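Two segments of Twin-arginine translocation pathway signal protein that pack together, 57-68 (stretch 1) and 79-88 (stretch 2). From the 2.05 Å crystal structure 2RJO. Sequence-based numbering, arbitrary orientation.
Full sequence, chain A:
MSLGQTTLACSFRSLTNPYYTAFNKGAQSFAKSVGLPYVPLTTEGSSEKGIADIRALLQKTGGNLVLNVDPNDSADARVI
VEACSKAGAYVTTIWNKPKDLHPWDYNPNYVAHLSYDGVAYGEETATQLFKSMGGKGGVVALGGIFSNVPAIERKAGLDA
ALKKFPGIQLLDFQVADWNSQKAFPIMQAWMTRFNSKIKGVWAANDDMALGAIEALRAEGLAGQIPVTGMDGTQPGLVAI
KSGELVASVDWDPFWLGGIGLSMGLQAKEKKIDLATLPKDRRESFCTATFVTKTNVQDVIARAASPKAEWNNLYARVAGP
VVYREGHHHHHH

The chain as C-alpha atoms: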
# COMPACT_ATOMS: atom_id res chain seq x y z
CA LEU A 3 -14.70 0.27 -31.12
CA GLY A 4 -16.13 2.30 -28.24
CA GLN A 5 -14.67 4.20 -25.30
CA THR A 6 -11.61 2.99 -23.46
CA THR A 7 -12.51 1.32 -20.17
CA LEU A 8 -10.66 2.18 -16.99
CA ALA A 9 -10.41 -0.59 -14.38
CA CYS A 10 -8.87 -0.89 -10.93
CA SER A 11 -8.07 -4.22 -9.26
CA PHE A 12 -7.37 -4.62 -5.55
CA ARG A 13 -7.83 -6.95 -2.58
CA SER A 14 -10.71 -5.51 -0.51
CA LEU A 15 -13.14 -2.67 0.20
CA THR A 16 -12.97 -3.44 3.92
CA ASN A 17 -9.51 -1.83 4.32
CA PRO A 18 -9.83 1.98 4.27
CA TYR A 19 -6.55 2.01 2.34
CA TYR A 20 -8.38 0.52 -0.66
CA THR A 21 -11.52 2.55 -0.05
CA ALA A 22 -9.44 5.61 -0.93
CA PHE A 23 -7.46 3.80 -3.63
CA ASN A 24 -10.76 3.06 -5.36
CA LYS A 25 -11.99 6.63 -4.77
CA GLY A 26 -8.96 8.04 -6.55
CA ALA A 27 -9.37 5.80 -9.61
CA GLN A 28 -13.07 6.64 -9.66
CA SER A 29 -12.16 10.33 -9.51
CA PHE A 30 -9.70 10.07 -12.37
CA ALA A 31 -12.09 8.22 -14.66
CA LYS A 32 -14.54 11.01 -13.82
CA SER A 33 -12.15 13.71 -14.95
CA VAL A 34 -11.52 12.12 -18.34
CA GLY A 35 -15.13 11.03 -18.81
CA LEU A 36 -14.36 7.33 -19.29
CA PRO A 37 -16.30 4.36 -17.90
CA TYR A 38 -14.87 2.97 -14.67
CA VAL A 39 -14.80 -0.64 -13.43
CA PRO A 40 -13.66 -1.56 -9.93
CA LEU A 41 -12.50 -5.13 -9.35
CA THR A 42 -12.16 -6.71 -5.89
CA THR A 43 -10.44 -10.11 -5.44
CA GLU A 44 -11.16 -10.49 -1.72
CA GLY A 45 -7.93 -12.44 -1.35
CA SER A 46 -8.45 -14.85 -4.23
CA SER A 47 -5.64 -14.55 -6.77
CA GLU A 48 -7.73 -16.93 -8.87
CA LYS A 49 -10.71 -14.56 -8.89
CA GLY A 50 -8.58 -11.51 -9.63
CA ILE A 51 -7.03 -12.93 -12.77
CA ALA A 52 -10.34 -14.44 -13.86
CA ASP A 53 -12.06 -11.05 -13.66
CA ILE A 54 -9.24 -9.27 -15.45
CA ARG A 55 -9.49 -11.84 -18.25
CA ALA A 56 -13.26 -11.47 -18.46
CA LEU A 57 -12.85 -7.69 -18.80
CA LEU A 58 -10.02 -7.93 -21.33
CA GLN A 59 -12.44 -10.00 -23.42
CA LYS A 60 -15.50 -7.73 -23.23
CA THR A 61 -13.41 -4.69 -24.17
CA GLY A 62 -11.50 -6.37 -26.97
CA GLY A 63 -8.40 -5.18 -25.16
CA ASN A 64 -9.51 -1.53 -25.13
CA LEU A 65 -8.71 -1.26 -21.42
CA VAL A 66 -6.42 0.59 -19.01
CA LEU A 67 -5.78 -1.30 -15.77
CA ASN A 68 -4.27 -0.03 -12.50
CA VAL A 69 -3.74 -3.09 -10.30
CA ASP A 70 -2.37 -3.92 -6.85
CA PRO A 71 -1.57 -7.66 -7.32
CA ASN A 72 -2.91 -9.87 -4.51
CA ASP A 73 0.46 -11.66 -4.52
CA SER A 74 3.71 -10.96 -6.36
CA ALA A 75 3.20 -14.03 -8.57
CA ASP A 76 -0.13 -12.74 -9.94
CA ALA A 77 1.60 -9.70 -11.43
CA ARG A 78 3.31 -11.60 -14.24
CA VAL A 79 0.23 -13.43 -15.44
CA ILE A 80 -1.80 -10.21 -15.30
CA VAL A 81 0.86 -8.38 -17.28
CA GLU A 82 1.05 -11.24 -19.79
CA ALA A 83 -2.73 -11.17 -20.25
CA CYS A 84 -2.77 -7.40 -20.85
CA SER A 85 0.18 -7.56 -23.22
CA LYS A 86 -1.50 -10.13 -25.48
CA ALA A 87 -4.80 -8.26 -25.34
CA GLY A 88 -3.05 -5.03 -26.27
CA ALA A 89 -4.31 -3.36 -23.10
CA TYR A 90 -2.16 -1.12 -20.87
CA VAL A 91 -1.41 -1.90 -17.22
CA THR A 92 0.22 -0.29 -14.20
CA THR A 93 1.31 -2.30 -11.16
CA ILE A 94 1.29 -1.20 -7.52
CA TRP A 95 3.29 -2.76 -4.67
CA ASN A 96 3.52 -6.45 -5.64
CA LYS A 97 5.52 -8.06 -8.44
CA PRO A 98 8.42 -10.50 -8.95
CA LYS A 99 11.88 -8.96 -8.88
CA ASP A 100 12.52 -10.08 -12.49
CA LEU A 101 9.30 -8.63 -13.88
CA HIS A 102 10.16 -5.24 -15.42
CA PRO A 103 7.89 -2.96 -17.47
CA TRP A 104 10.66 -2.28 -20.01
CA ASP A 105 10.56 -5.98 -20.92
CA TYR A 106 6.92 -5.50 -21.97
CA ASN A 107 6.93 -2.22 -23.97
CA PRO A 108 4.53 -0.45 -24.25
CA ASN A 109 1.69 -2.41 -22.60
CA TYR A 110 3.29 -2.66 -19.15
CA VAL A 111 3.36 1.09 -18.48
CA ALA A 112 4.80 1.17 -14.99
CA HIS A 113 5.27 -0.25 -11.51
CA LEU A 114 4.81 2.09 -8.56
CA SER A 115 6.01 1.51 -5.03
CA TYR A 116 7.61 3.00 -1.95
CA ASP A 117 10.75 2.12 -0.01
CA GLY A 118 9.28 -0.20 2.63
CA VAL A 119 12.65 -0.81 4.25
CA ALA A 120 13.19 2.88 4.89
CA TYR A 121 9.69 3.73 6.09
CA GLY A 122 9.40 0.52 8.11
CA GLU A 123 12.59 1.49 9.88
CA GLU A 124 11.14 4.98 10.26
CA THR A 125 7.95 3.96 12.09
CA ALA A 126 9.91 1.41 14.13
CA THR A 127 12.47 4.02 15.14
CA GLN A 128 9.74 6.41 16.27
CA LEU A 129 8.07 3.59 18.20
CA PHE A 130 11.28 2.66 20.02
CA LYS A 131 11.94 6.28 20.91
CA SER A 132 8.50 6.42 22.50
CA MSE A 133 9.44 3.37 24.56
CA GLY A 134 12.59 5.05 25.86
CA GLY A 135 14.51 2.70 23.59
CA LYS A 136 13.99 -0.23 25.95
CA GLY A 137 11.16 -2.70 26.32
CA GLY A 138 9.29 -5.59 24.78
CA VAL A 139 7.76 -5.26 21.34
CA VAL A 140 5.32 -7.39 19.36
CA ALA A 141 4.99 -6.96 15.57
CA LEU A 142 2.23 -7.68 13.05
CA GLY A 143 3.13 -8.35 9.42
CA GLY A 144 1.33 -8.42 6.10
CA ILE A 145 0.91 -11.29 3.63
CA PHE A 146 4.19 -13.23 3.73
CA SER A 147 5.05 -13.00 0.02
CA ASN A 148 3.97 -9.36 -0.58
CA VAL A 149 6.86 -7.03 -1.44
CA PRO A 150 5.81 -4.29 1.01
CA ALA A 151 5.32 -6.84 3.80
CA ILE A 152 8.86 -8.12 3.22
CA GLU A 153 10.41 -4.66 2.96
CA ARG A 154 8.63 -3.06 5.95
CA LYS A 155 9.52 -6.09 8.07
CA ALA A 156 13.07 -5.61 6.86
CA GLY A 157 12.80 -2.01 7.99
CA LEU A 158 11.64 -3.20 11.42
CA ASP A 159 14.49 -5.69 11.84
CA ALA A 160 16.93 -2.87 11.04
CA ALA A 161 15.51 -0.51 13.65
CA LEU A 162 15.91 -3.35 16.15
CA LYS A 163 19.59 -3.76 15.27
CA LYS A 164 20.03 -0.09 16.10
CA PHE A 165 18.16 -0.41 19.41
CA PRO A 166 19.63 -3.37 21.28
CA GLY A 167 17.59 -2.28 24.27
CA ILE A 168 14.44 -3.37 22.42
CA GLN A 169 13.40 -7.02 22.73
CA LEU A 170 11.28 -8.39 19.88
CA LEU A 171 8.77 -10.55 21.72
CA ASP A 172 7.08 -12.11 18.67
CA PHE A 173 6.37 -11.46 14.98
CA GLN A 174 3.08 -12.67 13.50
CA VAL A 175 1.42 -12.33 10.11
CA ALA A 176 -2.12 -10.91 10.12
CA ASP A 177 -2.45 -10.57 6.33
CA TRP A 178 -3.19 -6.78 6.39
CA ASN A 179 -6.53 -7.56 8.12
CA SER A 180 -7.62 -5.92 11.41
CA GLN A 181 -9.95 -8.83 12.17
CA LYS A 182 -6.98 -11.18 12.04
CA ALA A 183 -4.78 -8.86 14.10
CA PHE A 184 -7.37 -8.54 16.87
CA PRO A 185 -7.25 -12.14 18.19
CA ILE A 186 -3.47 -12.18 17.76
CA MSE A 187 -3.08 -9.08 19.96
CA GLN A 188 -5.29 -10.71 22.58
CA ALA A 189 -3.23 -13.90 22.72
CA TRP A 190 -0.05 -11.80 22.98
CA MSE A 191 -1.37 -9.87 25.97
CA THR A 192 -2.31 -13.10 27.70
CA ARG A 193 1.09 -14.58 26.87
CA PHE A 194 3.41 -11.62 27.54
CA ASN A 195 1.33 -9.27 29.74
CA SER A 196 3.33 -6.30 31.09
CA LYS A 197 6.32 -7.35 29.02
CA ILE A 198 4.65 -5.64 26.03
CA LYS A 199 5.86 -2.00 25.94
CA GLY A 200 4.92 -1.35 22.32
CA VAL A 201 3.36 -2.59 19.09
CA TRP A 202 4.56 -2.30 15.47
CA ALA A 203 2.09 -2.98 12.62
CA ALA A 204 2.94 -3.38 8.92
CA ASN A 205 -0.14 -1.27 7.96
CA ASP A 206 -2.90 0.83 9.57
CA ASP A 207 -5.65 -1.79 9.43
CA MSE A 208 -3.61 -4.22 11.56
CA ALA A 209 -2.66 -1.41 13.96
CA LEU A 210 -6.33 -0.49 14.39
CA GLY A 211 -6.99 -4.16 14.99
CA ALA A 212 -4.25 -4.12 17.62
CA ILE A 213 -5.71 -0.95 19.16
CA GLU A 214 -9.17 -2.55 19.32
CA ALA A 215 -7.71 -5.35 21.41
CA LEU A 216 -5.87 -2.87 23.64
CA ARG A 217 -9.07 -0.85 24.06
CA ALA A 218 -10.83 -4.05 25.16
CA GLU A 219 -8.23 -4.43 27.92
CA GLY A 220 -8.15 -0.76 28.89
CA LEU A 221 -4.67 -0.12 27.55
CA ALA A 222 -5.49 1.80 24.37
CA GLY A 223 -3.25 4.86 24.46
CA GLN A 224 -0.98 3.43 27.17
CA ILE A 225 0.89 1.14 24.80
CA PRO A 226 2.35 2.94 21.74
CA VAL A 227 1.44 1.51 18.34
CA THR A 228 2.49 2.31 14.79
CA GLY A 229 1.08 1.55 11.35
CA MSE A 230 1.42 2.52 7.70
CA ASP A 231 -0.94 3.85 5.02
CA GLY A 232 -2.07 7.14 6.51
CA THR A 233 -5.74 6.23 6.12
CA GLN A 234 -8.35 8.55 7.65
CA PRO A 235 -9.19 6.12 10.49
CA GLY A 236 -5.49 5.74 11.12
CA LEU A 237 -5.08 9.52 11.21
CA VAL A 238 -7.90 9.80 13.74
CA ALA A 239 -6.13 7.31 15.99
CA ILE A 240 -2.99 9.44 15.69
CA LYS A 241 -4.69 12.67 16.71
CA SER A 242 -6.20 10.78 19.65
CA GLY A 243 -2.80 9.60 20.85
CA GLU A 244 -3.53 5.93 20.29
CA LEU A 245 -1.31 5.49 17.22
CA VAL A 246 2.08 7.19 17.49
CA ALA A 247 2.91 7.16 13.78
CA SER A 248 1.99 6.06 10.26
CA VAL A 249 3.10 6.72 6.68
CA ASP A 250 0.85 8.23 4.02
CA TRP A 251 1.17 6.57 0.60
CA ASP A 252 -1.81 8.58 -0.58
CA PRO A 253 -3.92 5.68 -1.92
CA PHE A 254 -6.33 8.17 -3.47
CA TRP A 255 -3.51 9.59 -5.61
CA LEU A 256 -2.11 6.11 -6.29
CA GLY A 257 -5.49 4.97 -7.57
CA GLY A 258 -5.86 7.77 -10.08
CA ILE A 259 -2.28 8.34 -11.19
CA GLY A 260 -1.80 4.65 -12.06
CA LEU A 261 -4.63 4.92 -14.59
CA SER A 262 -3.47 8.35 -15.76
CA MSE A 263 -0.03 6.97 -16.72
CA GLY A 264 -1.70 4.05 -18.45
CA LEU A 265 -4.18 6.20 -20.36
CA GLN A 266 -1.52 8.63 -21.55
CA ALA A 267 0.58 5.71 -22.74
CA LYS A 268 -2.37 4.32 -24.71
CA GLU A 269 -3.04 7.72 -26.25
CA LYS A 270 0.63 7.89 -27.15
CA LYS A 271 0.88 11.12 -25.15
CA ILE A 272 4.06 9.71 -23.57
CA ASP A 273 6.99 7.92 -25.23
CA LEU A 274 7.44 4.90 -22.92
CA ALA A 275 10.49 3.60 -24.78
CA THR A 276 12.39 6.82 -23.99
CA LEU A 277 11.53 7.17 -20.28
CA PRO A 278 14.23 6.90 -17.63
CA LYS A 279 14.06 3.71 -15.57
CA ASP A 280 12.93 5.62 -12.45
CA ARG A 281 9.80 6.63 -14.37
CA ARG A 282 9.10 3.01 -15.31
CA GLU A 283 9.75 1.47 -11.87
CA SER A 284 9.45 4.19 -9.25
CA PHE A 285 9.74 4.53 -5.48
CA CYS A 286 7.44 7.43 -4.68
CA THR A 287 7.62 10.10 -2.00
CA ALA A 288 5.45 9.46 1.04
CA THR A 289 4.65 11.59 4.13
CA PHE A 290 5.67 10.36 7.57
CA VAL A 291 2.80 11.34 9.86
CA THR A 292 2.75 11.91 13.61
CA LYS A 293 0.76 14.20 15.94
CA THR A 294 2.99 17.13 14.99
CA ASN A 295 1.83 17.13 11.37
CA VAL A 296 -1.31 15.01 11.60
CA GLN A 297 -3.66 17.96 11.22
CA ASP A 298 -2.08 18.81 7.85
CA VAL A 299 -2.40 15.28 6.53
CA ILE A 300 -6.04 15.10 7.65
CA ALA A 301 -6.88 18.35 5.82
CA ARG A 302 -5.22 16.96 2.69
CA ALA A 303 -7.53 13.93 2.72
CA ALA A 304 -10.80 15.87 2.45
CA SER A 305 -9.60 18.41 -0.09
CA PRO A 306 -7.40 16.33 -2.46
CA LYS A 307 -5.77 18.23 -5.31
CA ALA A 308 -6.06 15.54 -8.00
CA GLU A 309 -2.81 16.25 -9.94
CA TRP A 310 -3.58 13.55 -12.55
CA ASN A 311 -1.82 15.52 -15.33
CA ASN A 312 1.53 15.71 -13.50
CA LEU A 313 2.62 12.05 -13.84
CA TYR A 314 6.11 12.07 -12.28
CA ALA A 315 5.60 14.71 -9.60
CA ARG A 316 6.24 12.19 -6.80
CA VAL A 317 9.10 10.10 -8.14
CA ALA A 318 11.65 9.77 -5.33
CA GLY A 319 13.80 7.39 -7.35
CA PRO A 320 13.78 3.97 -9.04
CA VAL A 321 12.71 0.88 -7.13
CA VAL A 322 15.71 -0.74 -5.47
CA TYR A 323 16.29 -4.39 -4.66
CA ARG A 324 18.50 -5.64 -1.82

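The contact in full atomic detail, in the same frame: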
# COMPACT_ATOMS: atom_id res chain seq x y z
N LEU A 57 -12.77 -9.09 -18.37
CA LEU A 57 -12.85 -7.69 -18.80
C LEU A 57 -12.02 -7.46 -20.07
O LEU A 57 -12.44 -6.73 -20.97
CB LEU A 57 -12.36 -6.77 -17.67
CG LEU A 57 -12.86 -5.31 -17.60
CD1 LEU A 57 -12.28 -4.59 -16.39
CD2 LEU A 57 -12.45 -4.60 -18.85
N LEU A 58 -10.86 -8.09 -20.15
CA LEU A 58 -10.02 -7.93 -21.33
C LEU A 58 -10.78 -8.42 -22.55
O LEU A 58 -10.62 -7.89 -23.64
CB LEU A 58 -8.71 -8.70 -21.17
CG LEU A 58 -7.67 -8.15 -20.18
CD1 LEU A 58 -6.49 -9.12 -20.11
CD2 LEU A 58 -7.18 -6.78 -20.62
N GLN A 59 -11.63 -9.43 -22.35
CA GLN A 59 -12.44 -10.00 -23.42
C GLN A 59 -13.60 -9.11 -23.87
O GLN A 59 -13.82 -8.93 -25.07
CB GLN A 59 -13.02 -11.35 -23.00
CG GLN A 59 -12.05 -12.50 -23.02
CD GLN A 59 -12.76 -13.81 -22.76
OE1 GLN A 59 -13.66 -14.21 -23.51
NE2 GLN A 59 -12.38 -14.49 -21.67
N LYS A 60 -14.36 -8.58 -22.91
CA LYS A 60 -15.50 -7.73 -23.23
C LYS A 60 -15.11 -6.36 -23.78
O LYS A 60 -15.96 -5.65 -24.30
CB LYS A 60 -16.40 -7.53 -22.01
CG LYS A 60 -17.27 -8.74 -21.69
CD LYS A 60 -18.13 -9.19 -22.87
CE LYS A 60 -19.17 -8.13 -23.26
NZ LYS A 60 -19.78 -8.48 -24.58
N THR A 61 -13.84 -5.99 -23.66
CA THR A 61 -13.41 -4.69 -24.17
C THR A 61 -12.53 -4.87 -25.39
O THR A 61 -12.03 -3.90 -25.95
CB THR A 61 -12.61 -3.88 -23.11
OG1 THR A 61 -11.50 -4.65 -22.65
CG2 THR A 61 -13.50 -3.50 -21.93
N GLY A 62 -12.34 -6.12 -25.82
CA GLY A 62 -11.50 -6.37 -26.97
C GLY A 62 -10.13 -5.76 -26.74
O GLY A 62 -9.49 -5.30 -27.68
N GLY A 63 -9.70 -5.74 -25.48
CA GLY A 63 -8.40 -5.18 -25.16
C GLY A 63 -8.38 -3.68 -24.92
O GLY A 63 -7.40 -3.15 -24.40
N ASN A 64 -9.44 -2.98 -25.31
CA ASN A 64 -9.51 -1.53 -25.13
C ASN A 64 -9.70 -1.21 -23.64
O ASN A 64 -10.76 -0.75 -23.22
CB ASN A 64 -10.66 -0.98 -25.97
CG ASN A 64 -10.71 0.53 -25.98
OD1 ASN A 64 -9.68 1.21 -25.91
ND2 ASN A 64 -11.92 1.08 -26.07
N LEU A 65 -8.65 -1.46 -22.87
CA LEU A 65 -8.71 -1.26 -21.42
C LEU A 65 -7.41 -0.74 -20.81
O LEU A 65 -6.31 -1.03 -21.29
CB LEU A 65 -9.10 -2.59 -20.77
CG LEU A 65 -8.94 -2.82 -19.26
CD1 LEU A 65 -10.01 -2.08 -18.49
CD2 LEU A 65 -9.03 -4.31 -18.97
N VAL A 66 -7.55 0.04 -19.74
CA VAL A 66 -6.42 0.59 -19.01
C VAL A 66 -6.60 0.13 -17.56
O VAL A 66 -7.52 0.56 -16.87
CB VAL A 66 -6.38 2.13 -19.04
CG1 VAL A 66 -5.25 2.64 -18.15
CG2 VAL A 66 -6.16 2.60 -20.47
N LEU A 67 -5.71 -0.74 -17.11
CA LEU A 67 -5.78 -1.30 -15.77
C LEU A 67 -4.72 -0.81 -14.78
O LEU A 67 -3.54 -0.74 -15.11
CB LEU A 67 -5.69 -2.82 -15.88
CG LEU A 67 -5.71 -3.60 -14.57
CD1 LEU A 67 -7.07 -3.44 -13.93
CD2 LEU A 67 -5.40 -5.05 -14.83
N ASN A 68 -5.17 -0.46 -13.58
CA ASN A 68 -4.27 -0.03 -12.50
C ASN A 68 -4.51 -1.07 -11.41
O ASN A 68 -5.52 -1.02 -10.71
CB ASN A 68 -4.64 1.36 -11.98
CG ASN A 68 -3.69 1.84 -10.89
OD1 ASN A 68 -2.58 1.34 -10.78
ND2 ASN A 68 -4.13 2.82 -10.10
N VAL A 79 1.31 -12.94 -14.61
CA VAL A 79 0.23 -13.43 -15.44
C VAL A 79 -0.71 -12.31 -15.86
O VAL A 79 -1.20 -12.30 -16.99
CB VAL A 79 -0.56 -14.54 -14.74
CG1 VAL A 79 -1.15 -14.04 -13.45
CG2 VAL A 79 -1.62 -15.07 -15.65
N ILE A 80 -0.95 -11.34 -14.97
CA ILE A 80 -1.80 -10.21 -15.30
C ILE A 80 -1.16 -9.41 -16.42
O ILE A 80 -1.82 -9.04 -17.39
CB ILE A 80 -2.00 -9.28 -14.09
CG1 ILE A 80 -2.82 -10.00 -13.02
CG2 ILE A 80 -2.66 -7.97 -14.52
CD1 ILE A 80 -2.96 -9.21 -11.74
N VAL A 81 0.13 -9.14 -16.28
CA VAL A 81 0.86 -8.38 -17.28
C VAL A 81 0.90 -9.11 -18.62
O VAL A 81 0.82 -8.48 -19.67
CB VAL A 81 2.30 -8.12 -16.82
CG1 VAL A 81 3.11 -7.54 -17.96
CG2 VAL A 81 2.31 -7.20 -15.63
N GLU A 82 1.01 -10.43 -18.58
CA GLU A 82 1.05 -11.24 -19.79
C GLU A 82 -0.30 -11.14 -20.49
O GLU A 82 -0.36 -10.97 -21.70
CB GLU A 82 1.33 -12.70 -19.46
CG GLU A 82 2.81 -13.08 -19.41
CD GLU A 82 3.07 -14.29 -18.52
OE1 GLU A 82 2.14 -15.12 -18.32
OE2 GLU A 82 4.21 -14.43 -18.02
N ALA A 83 -1.37 -11.24 -19.71
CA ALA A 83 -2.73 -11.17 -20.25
C ALA A 83 -3.00 -9.82 -20.91
O ALA A 83 -3.62 -9.75 -21.97
CB ALA A 83 -3.74 -11.43 -19.13
N CYS A 84 -2.55 -8.73 -20.28
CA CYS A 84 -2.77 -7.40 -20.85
C CYS A 84 -1.97 -7.23 -22.12
O CYS A 84 -2.47 -6.70 -23.12
CB CYS A 84 -2.35 -6.33 -19.84
SG CYS A 84 -3.36 -6.26 -18.35
N SER A 85 -0.72 -7.67 -22.09
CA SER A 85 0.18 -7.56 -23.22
C SER A 85 -0.36 -8.23 -24.49
O SER A 85 -0.26 -7.68 -25.58
CB SER A 85 1.54 -8.18 -22.87
OG SER A 85 2.47 -7.99 -23.92
N LYS A 86 -0.95 -9.42 -24.34
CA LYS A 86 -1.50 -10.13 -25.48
C LYS A 86 -2.82 -9.51 -25.94
O LYS A 86 -3.18 -9.61 -27.11
CB LYS A 86 -1.73 -11.60 -25.14
CG LYS A 86 -0.45 -12.39 -24.96
CD LYS A 86 -0.72 -13.71 -24.30
CE LYS A 86 0.55 -14.54 -24.18
NZ LYS A 86 0.31 -15.77 -23.37
N ALA A 87 -3.54 -8.89 -25.01
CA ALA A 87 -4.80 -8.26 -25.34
C ALA A 87 -4.56 -6.87 -25.93
O ALA A 87 -5.46 -6.29 -26.53
CB ALA A 87 -5.65 -8.15 -24.10
N GLY A 88 -3.35 -6.35 -25.76
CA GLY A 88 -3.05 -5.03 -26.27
C GLY A 88 -3.49 -3.93 -25.31
O GLY A 88 -3.47 -2.74 -25.65

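The contact between these two stretches is small, burying about 301 Å² summed over both sides, and no hydrogen bond crosses it. It rests on two leucines and a glycine turn of stretch 1, packed against the helix formed by residues 79-87.

Stretch 1 opens in the last turn of a helix, where Leu58 makes the largest contribution. Its CA-to-CB bond points toward stretch 2, and with chi1 in m and chi2 in t the side chain reaches the neighbouring helix, its end lying between Ala83 and Ala87. CD1 of Leu58 is 3.7 Å from CB of Ala83, 3.5 Å from the backbone O of Ala83 and 4.2 Å from CB of Ala87; CD2 of Leu58 is 4.0 Å from CB of Ala87 and 4.5 Å from SG of Cys84. A branched apolar side chain suits this place because it can touch all three residues at once. The two alanines, four residues apart and both directed toward stretch 1, offer only a methyl each, so the leucine can come close to the helix backbone. Gln59, by contrast, points away and is exposed, as befits a polar side chain.

The helix then closes. OG1 of Thr61 donates a hydrogen bond to O of Leu57 at 2.8 Å, satisfying its hydroxyl within the helix end. Gly62 ends the helix in a Schellman motif, with N of Gly63 bonded to O of Leu58 at 3.0 Å; its positive phi favours glycine. A type I' turn from Thr61 to Asn64 redirects the chain toward the strand.

Gly63 is the point where the backbones meet. CA of Gly63 lies 3.4 Å from O of Ala87, a CA-H...O contact with an angle of 146° at the hydrogen. A CB here would fall 2.1 Å from that same O of Ala87, a clash, and the backbone angles of Gly63 independently call for glycine. Facing it, Gly88 follows the end of the stretch 2 helix with positive phi, and its own backbone angles likewise call for glycine.

In the strand, Leu65 points sideways and makes no contact with the helix, but Leu67 points toward it. With chi1 in t and chi2 in p, CD2 of Leu67 packs 4.0 Å from CG2 of Ile80 and 4.2 Å from SG of Cys84. All three residues are buried, and their apolar surfaces fit this setting. Cys84 thus links the two leucine contacts: its sulfur approaches both Leu58 and Leu67, joining the helix-end packing to that of the strand.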